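Local coordinates for epidermal growth factor receptor pathway substrate 8-like protein 1 (Mus musculus, PDB 2CY5) that probably binds short peptide motifs of partner proteins through its phosphotyrosine-binding (PTB) domain, in signalling linked to the EGF receptor, at residues A[9-15]-A[49-55]; A[78-83]-A[95-100]. All coordinates share one frame; numbering follows the deposited sequence.

Interaction 1: A[9-15]-A[49-55]; sequences SQYHVNH and QEMLLRV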
loop_
_atom_site.group_PDB
_atom_site.type_symbol
_atom_site.label_atom_id
_atom_site.label_comp_id
_atom_site.label_asym_id
_atom_site.label_seq_id
_atom_site.Cartn_x
_atom_site.Cartn_y
_atom_site.Cartn_z
ATOM N N SER A 9 5.098 -22.380 -1.683
ATOM C CA SER A 9 5.244 -22.830 -0.333
ATOM C C SER A 9 4.560 -21.740 0.500
ATOM O O SER A 9 4.451 -20.536 0.035
ATOM C CB SER A 9 6.725 -22.840 0.063
ATOM O OG SER A 9 7.566 -23.589 -0.804
ATOM N N GLN A 10 4.167 -22.099 1.699
ATOM C CA GLN A 10 3.623 -21.110 2.719
ATOM C C GLN A 10 4.268 -21.180 4.030
ATOM O O GLN A 10 4.768 -22.232 4.482
ATOM C CB GLN A 10 2.175 -21.219 3.047
ATOM C CG GLN A 10 1.560 -22.426 2.492
ATOM C CD GLN A 10 0.080 -22.449 2.831
ATOM O OE1 GLN A 10 -0.758 -21.931 2.065
ATOM N NE2 GLN A 10 -0.229 -22.964 4.033
ATOM N N TYR A 11 4.265 -20.055 4.707
ATOM C CA TYR A 11 4.879 -19.926 5.999
ATOM C C TYR A 11 3.968 -19.054 6.902
ATOM O O TYR A 11 3.236 -18.118 6.395
ATOM C CB TYR A 11 6.170 -19.155 5.853
ATOM C CG TYR A 11 7.032 -19.798 4.832
ATOM C CD1 TYR A 11 7.017 -19.350 3.486
ATOM C CD2 TYR A 11 7.884 -20.865 5.194
ATOM C CE1 TYR A 11 7.849 -19.928 2.495
ATOM C CE2 TYR A 11 8.771 -21.441 4.202
ATOM C CZ TYR A 11 8.758 -20.972 2.898
ATOM O OH TYR A 11 9.570 -21.427 1.944
ATOM N N HIS A 12 3.855 -19.437 8.154
ATOM C CA HIS A 12 3.129 -18.543 9.040
ATOM C C HIS A 12 4.160 -17.513 9.545
ATOM O O HIS A 12 5.301 -17.883 9.906
ATOM C CB HIS A 12 2.566 -19.267 10.213
ATOM C CG HIS A 12 1.428 -20.166 9.841
ATOM N ND1 HIS A 12 0.123 -19.888 10.192
ATOM C CD2 HIS A 12 1.396 -21.275 9.069
ATOM C CE1 HIS A 12 -0.654 -20.797 9.648
ATOM N NE2 HIS A 12 0.094 -21.648 8.962
ATOM N N VAL A 13 3.769 -16.213 9.534
ATOM C CA VAL A 13 4.683 -15.227 10.062
ATOM C C VAL A 13 3.826 -14.225 10.847
ATOM O O VAL A 13 2.612 -14.242 10.699
ATOM C CB VAL A 13 5.369 -14.409 8.866
ATOM C CG1 VAL A 13 6.168 -15.371 7.984
ATOM C CG2 VAL A 13 4.293 -13.719 8.091
ATOM N N ASN A 14 4.498 -13.309 11.515
ATOM C CA ASN A 14 3.805 -12.172 12.157
ATOM C C ASN A 14 4.252 -10.929 11.399
ATOM O O ASN A 14 5.440 -10.563 11.390
ATOM C CB ASN A 14 4.352 -12.018 13.614
ATOM C CG ASN A 14 3.700 -13.075 14.574
ATOM O OD1 ASN A 14 2.695 -13.527 14.320
ATOM N ND2 ASN A 14 4.352 -13.424 15.591
ATOM N N HIS A 15 3.313 -10.215 10.857
ATOM C CA HIS A 15 3.752 -8.947 10.225
ATOM C C HIS A 15 4.040 -7.969 11.354
ATOM O O HIS A 15 3.244 -7.888 12.338
ATOM C CB HIS A 15 2.549 -8.490 9.369
ATOM C CG HIS A 15 2.746 -7.077 8.902
ATOM N ND1 HIS A 15 2.240 -5.957 9.583
ATOM C CD2 HIS A 15 3.459 -6.582 7.852
ATOM C CE1 HIS A 15 2.644 -4.851 8.966
ATOM N NE2 HIS A 15 3.379 -5.196 7.906
ATOM N N GLN A 49 1.054 -9.160 13.962
ATOM C CA GLN A 49 -0.218 -9.677 13.446
ATOM C C GLN A 49 0.066 -10.910 12.711
ATOM O O GLN A 49 0.830 -10.864 11.743
ATOM C CB GLN A 49 -0.852 -8.662 12.531
ATOM C CG GLN A 49 -2.116 -9.152 11.861
ATOM C CD GLN A 49 -2.852 -7.994 11.109
ATOM O OE1 GLN A 49 -2.979 -6.875 11.648
ATOM N NE2 GLN A 49 -3.353 -8.266 9.882
ATOM N N GLU A 50 -0.612 -12.035 13.034
ATOM C CA GLU A 50 -0.260 -13.292 12.386
ATOM C C GLU A 50 -0.791 -13.359 10.996
ATOM O O GLU A 50 -1.868 -12.943 10.700
ATOM C CB GLU A 50 -0.717 -14.532 13.241
ATOM C CG GLU A 50 -0.068 -15.835 12.606
ATOM C CD GLU A 50 -0.436 -17.122 13.420
ATOM O OE1 GLU A 50 -0.134 -17.079 14.629
ATOM O OE2 GLU A 50 -1.000 -18.108 12.862
HETATM N N MSE A 51 0.020 -13.863 10.059
HETATM C CA MSE A 51 -0.422 -13.936 8.684
HETATM C C MSE A 51 0.242 -15.144 8.025
HETATM O O MSE A 51 1.267 -15.667 8.468
HETATM C CB MSE A 51 0.113 -12.702 7.875
HETATM C CG MSE A 51 -0.679 -11.477 7.956
HETATM SE SE MSE A 51 0.215 -10.083 6.875
HETATM C CE MSE A 51 -1.120 -8.771 7.632
ATOM N N LEU A 52 -0.325 -15.513 6.929
ATOM C CA LEU A 52 0.183 -16.594 6.036
ATOM C C LEU A 52 0.904 -15.993 4.854
ATOM O O LEU A 52 0.282 -15.344 4.015
ATOM C CB LEU A 52 -0.979 -17.330 5.411
ATOM C CG LEU A 52 -0.781 -18.815 5.131
ATOM C CD1 LEU A 52 0.382 -19.457 5.901
ATOM C CD2 LEU A 52 -2.127 -19.458 5.546
ATOM N N LEU A 53 2.209 -16.246 4.744
ATOM C CA LEU A 53 2.994 -15.702 3.632
ATOM C C LEU A 53 3.248 -16.839 2.593
ATOM O O LEU A 53 3.787 -17.963 2.925
ATOM C CB LEU A 53 4.311 -15.067 4.180
ATOM C CG LEU A 53 5.149 -14.335 3.103
ATOM C CD1 LEU A 53 6.365 -13.520 3.691
ATOM C CD2 LEU A 53 5.858 -15.371 2.190
ATOM N N ARG A 54 2.714 -16.642 1.404
ATOM C CA ARG A 54 2.824 -17.608 0.342
ATOM C C ARG A 54 3.744 -17.228 -0.797
ATOM O O ARG A 54 3.701 -16.125 -1.318
ATOM C CB ARG A 54 1.418 -17.988 -0.083
ATOM C CG ARG A 54 1.399 -19.072 -1.175
ATOM C CD ARG A 54 -0.034 -19.457 -1.720
ATOM N NE ARG A 54 -0.889 -20.009 -0.655
ATOM C CZ ARG A 54 -2.228 -20.112 -0.772
ATOM N NH1 ARG A 54 -2.874 -19.715 -1.885
ATOM N NH2 ARG A 54 -2.941 -20.599 0.223
ATOM N N VAL A 55 4.778 -18.068 -1.101
ATOM C CA VAL A 55 5.676 -17.725 -2.225
ATOM C C VAL A 55 5.312 -18.624 -3.408
ATOM O O VAL A 55 5.268 -19.867 -3.230
ATOM C CB VAL A 55 7.043 -18.017 -1.793
ATOM C CG1 VAL A 55 8.019 -17.608 -2.800
ATOM C CG2 VAL A 55 7.323 -17.227 -0.378
HETATM O O HOH W 1 8.015 -21.521 -2.969
HETATM O O HOH W 2 2.216 -15.397 16.281
#
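R54 reaches along Q10 on one face of an antiparallel strand pair, and its side chain can be followed outward atom by atom. R54 CB lies 4.0 Å from S9 O, and R54 CG comes to 3.6 Å from the same S9 O. With CG anti to the backbone N (chi1 -177°) and a bend at chi3, the guanidinium swings over to the Q10 amide. There R54 NH2 donates to Q10 OE1 at 3.2 Å, almost in line with the amide C=O, and NE adds a weak bond to the same oxygen. Amide and guanidinium are nearly coplanar, 13° apart, which lets both N-H groups turn to the one oxygen.

Further along this face, L52 CD1 sits over the H12 ring in a CH-pi contact, 3.9 Å from its centroid. E50 OE2 approaches the ring edge and takes a weak bond from H12 ND1 (3.4 Å), while a water links E50 OE1, weakly, to N14 OD1; N14 ND2 is hydrogen-bonded to Q113 OE1. Y11, V13, H15, M51 and L53 occupy the other face; V13 CG2 packs 4.1 Å from L53 CB. Paired backbone bonds, such as L53 N to Y11 O at 2.7 Å, zip the strands together.

Strand 59-63 continues the sheet beyond 49-55, and strand 108-114 beyond 9-15. Helix 118-133 covers the Y11 and V13 face, where Y11 OH is hydrogen-bonded to OD2 of D125, also a calcium ligand.

Interaction 2: A[78-83]-A[95-100]; sequences AIVRCD and LLLVCQ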
loop_
_atom_site.group_PDB
_atom_site.type_symbol
_atom_site.label_atom_id
_atom_site.label_comp_id
_atom_site.label_asym_id
_atom_site.label_seq_id
_atom_site.Cartn_x
_atom_site.Cartn_y
_atom_site.Cartn_z
ATOM N N ALA A 78 7.606 -6.371 -8.529
ATOM C CA ALA A 78 7.505 -5.342 -7.490
ATOM C C ALA A 78 8.512 -5.534 -6.355
ATOM O O ALA A 78 8.766 -4.608 -5.623
ATOM C CB ALA A 78 6.041 -5.376 -6.902
ATOM N N ILE A 79 9.135 -6.689 -6.157
ATOM C CA ILE A 79 10.104 -6.809 -5.008
ATOM C C ILE A 79 11.478 -6.293 -5.331
ATOM O O ILE A 79 12.111 -6.772 -6.229
ATOM C CB ILE A 79 10.116 -8.349 -4.562
ATOM C CG1 ILE A 79 8.663 -8.712 -4.277
ATOM C CG2 ILE A 79 11.016 -8.615 -3.412
ATOM C CD1 ILE A 79 8.477 -10.153 -3.800
ATOM N N VAL A 80 12.031 -5.380 -4.589
ATOM C CA VAL A 80 13.270 -4.826 -4.998
ATOM C C VAL A 80 14.293 -5.410 -4.122
ATOM O O VAL A 80 15.426 -5.390 -4.491
ATOM C CB VAL A 80 13.286 -3.228 -4.987
ATOM C CG1 VAL A 80 11.888 -2.605 -4.918
ATOM C CG2 VAL A 80 13.855 -2.717 -3.717
ATOM N N ARG A 81 13.941 -5.901 -2.936
ATOM C CA ARG A 81 14.959 -6.512 -2.070
ATOM C C ARG A 81 14.364 -7.459 -1.023
ATOM O O ARG A 81 13.277 -7.157 -0.428
ATOM C CB ARG A 81 15.734 -5.506 -1.254
ATOM C CG ARG A 81 16.877 -6.262 -0.608
ATOM C CD ARG A 81 18.126 -5.364 -0.302
ATOM N NE ARG A 81 19.165 -6.097 0.379
ATOM C CZ ARG A 81 20.038 -5.530 1.174
ATOM N NH1 ARG A 81 20.022 -4.202 1.347
ATOM N NH2 ARG A 81 20.823 -6.319 1.909
ATOM N N CYS A 82 15.106 -8.540 -0.653
ATOM C CA CYS A 82 14.535 -9.403 0.385
ATOM C C CYS A 82 15.720 -9.812 1.247
ATOM O O CYS A 82 16.698 -10.267 0.657
ATOM C CB CYS A 82 13.905 -10.647 -0.307
ATOM S SG CYS A 82 13.332 -11.783 0.990
ATOM N N ASP A 83 15.712 -9.618 2.571
ATOM C CA ASP A 83 16.845 -9.996 3.424
ATOM C C ASP A 83 16.300 -10.530 4.726
ATOM O O ASP A 83 15.066 -10.491 4.989
ATOM C CB ASP A 83 17.686 -8.862 3.732
ATOM C CG ASP A 83 19.207 -9.293 4.035
ATOM O OD1 ASP A 83 20.101 -8.454 4.233
ATOM O OD2 ASP A 83 19.494 -10.495 4.092
ATOM N N LEU A 95 12.362 -10.979 8.682
ATOM C CA LEU A 95 12.352 -11.071 7.270
ATOM C C LEU A 95 12.080 -9.580 6.756
ATOM O O LEU A 95 11.093 -8.906 7.153
ATOM C CB LEU A 95 11.187 -11.933 6.820
ATOM C CG LEU A 95 11.085 -11.835 5.259
ATOM C CD1 LEU A 95 12.257 -12.523 4.523
ATOM C CD2 LEU A 95 9.709 -12.609 4.749
ATOM N N LEU A 96 12.954 -9.047 5.943
ATOM C CA LEU A 96 12.696 -7.708 5.430
ATOM C C LEU A 96 12.385 -7.820 3.975
ATOM O O LEU A 96 13.061 -8.553 3.157
ATOM C CB LEU A 96 13.939 -6.918 5.653
ATOM C CG LEU A 96 13.875 -5.400 5.543
ATOM C CD1 LEU A 96 15.138 -4.763 6.105
ATOM C CD2 LEU A 96 13.842 -5.167 4.184
ATOM N N LEU A 97 11.310 -7.189 3.542
ATOM C CA LEU A 97 10.977 -7.142 2.089
ATOM C C LEU A 97 10.807 -5.667 1.653
ATOM O O LEU A 97 10.061 -4.916 2.288
ATOM C CB LEU A 97 9.658 -7.866 1.721
ATOM C CG LEU A 97 9.591 -9.326 1.538
ATOM C CD1 LEU A 97 8.043 -9.679 1.404
ATOM C CD2 LEU A 97 10.297 -9.610 0.214
ATOM N N VAL A 98 11.531 -5.227 0.640
ATOM C CA VAL A 98 11.296 -3.854 0.172
ATOM C C VAL A 98 10.547 -4.047 -1.136
ATOM O O VAL A 98 11.025 -4.810 -2.025
ATOM C CB VAL A 98 12.617 -3.178 -0.085
ATOM C CG1 VAL A 98 12.355 -1.641 -0.709
ATOM C CG2 VAL A 98 13.532 -3.310 1.162
ATOM N N CYS A 99 9.373 -3.369 -1.358
ATOM C CA CYS A 99 8.628 -3.537 -2.607
ATOM C C CYS A 99 8.495 -2.086 -3.213
ATOM O O CYS A 99 8.562 -1.058 -2.447
ATOM C CB CYS A 99 7.239 -4.022 -2.266
ATOM S SG CYS A 99 7.499 -5.645 -1.579
ATOM N N GLN A 100 8.309 -2.013 -4.512
ATOM C CA GLN A 100 8.028 -0.662 -5.157
ATOM C C GLN A 100 6.770 -1.000 -5.903
ATOM O O GLN A 100 6.799 -1.727 -6.952
ATOM C CB GLN A 100 9.162 -0.267 -6.161
ATOM C CG GLN A 100 8.797 1.065 -7.033
ATOM C CD GLN A 100 8.401 2.201 -6.061
ATOM O OE1 GLN A 100 7.220 2.517 -5.858
ATOM N NE2 GLN A 100 9.367 2.776 -5.446
#
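A classic beta bulge interrupts the antiparallel hairpin of strands 79-85 and 94-99, with V80 and R81 both set opposite V98. V98 O accepts two backbone N-H groups, from V80 N at 2.8 Å and from R81 N at 3.2 Å, both tilted from the carbonyl plane. V98 N returns a bond to R81 O. The extra residue shifts the register by one, so I79 pairs with C99 on one side of the bulge and C82 with L97 on the other. Beyond it D83 and L96 exchange backbone bonds in both directions, and at the other end Q100 N donates to A78 O.

Of the side chains at the bulge, V80 meets V98 obliquely, V80 CG2 touching V98 CG1 at 3.5 Å, a close methyl contact. V80 CG1 reaches instead toward the start of Q100, 3.8 Å from Q100 CB. R81 CB rests against V98 CG2, but the rest of its chain runs out extended to a salt bridge within its own strand, R81 NH2 to D83 OD1 (3.2 Å).

On the face of I79, C82, L97 and C99, L97 CD2 is wedged between two neighbours, 3.8 Å from I79 CG2 and 3.8 Å from C82 CB. The C82 thiol, anti to its own N (chi1 175°), extends to bring C82 SG to L95 CD1 at 3.8 Å.

This apolar face turns to helix 118-133, where I79 meets L130 and C82 meets I126. R81, D83 and L96 touch V30 at the start of helix 30-42 on the opposite face. Strand 108-114 pairs with the other edge of 94-99, toward the middle of the sheet, leaving 79-85 as the last strand of the sheet within the chain.

The two contacts belong to one antiparallel sheet, with their centres about 15 Å apart. Along the chain both strands of interaction 1 come before those of interaction 2, yet strand 108-114, which follows both, lies between strands 9-20 and 94-99 and joins them. Side chains also meet directly: L53 CD1 of interaction 1 packs 3.6 Å from L95 CD2 of interaction 2. Helix 118-133 touches both, with I122 against Y11 and V13 and also against L95, so one C-terminal helix packs against both parts of the bent sheet. This is the PH-like fold of PTB domains, in which the strongly bent sheet is capped by the C-terminal helix around a common hydrophobic core.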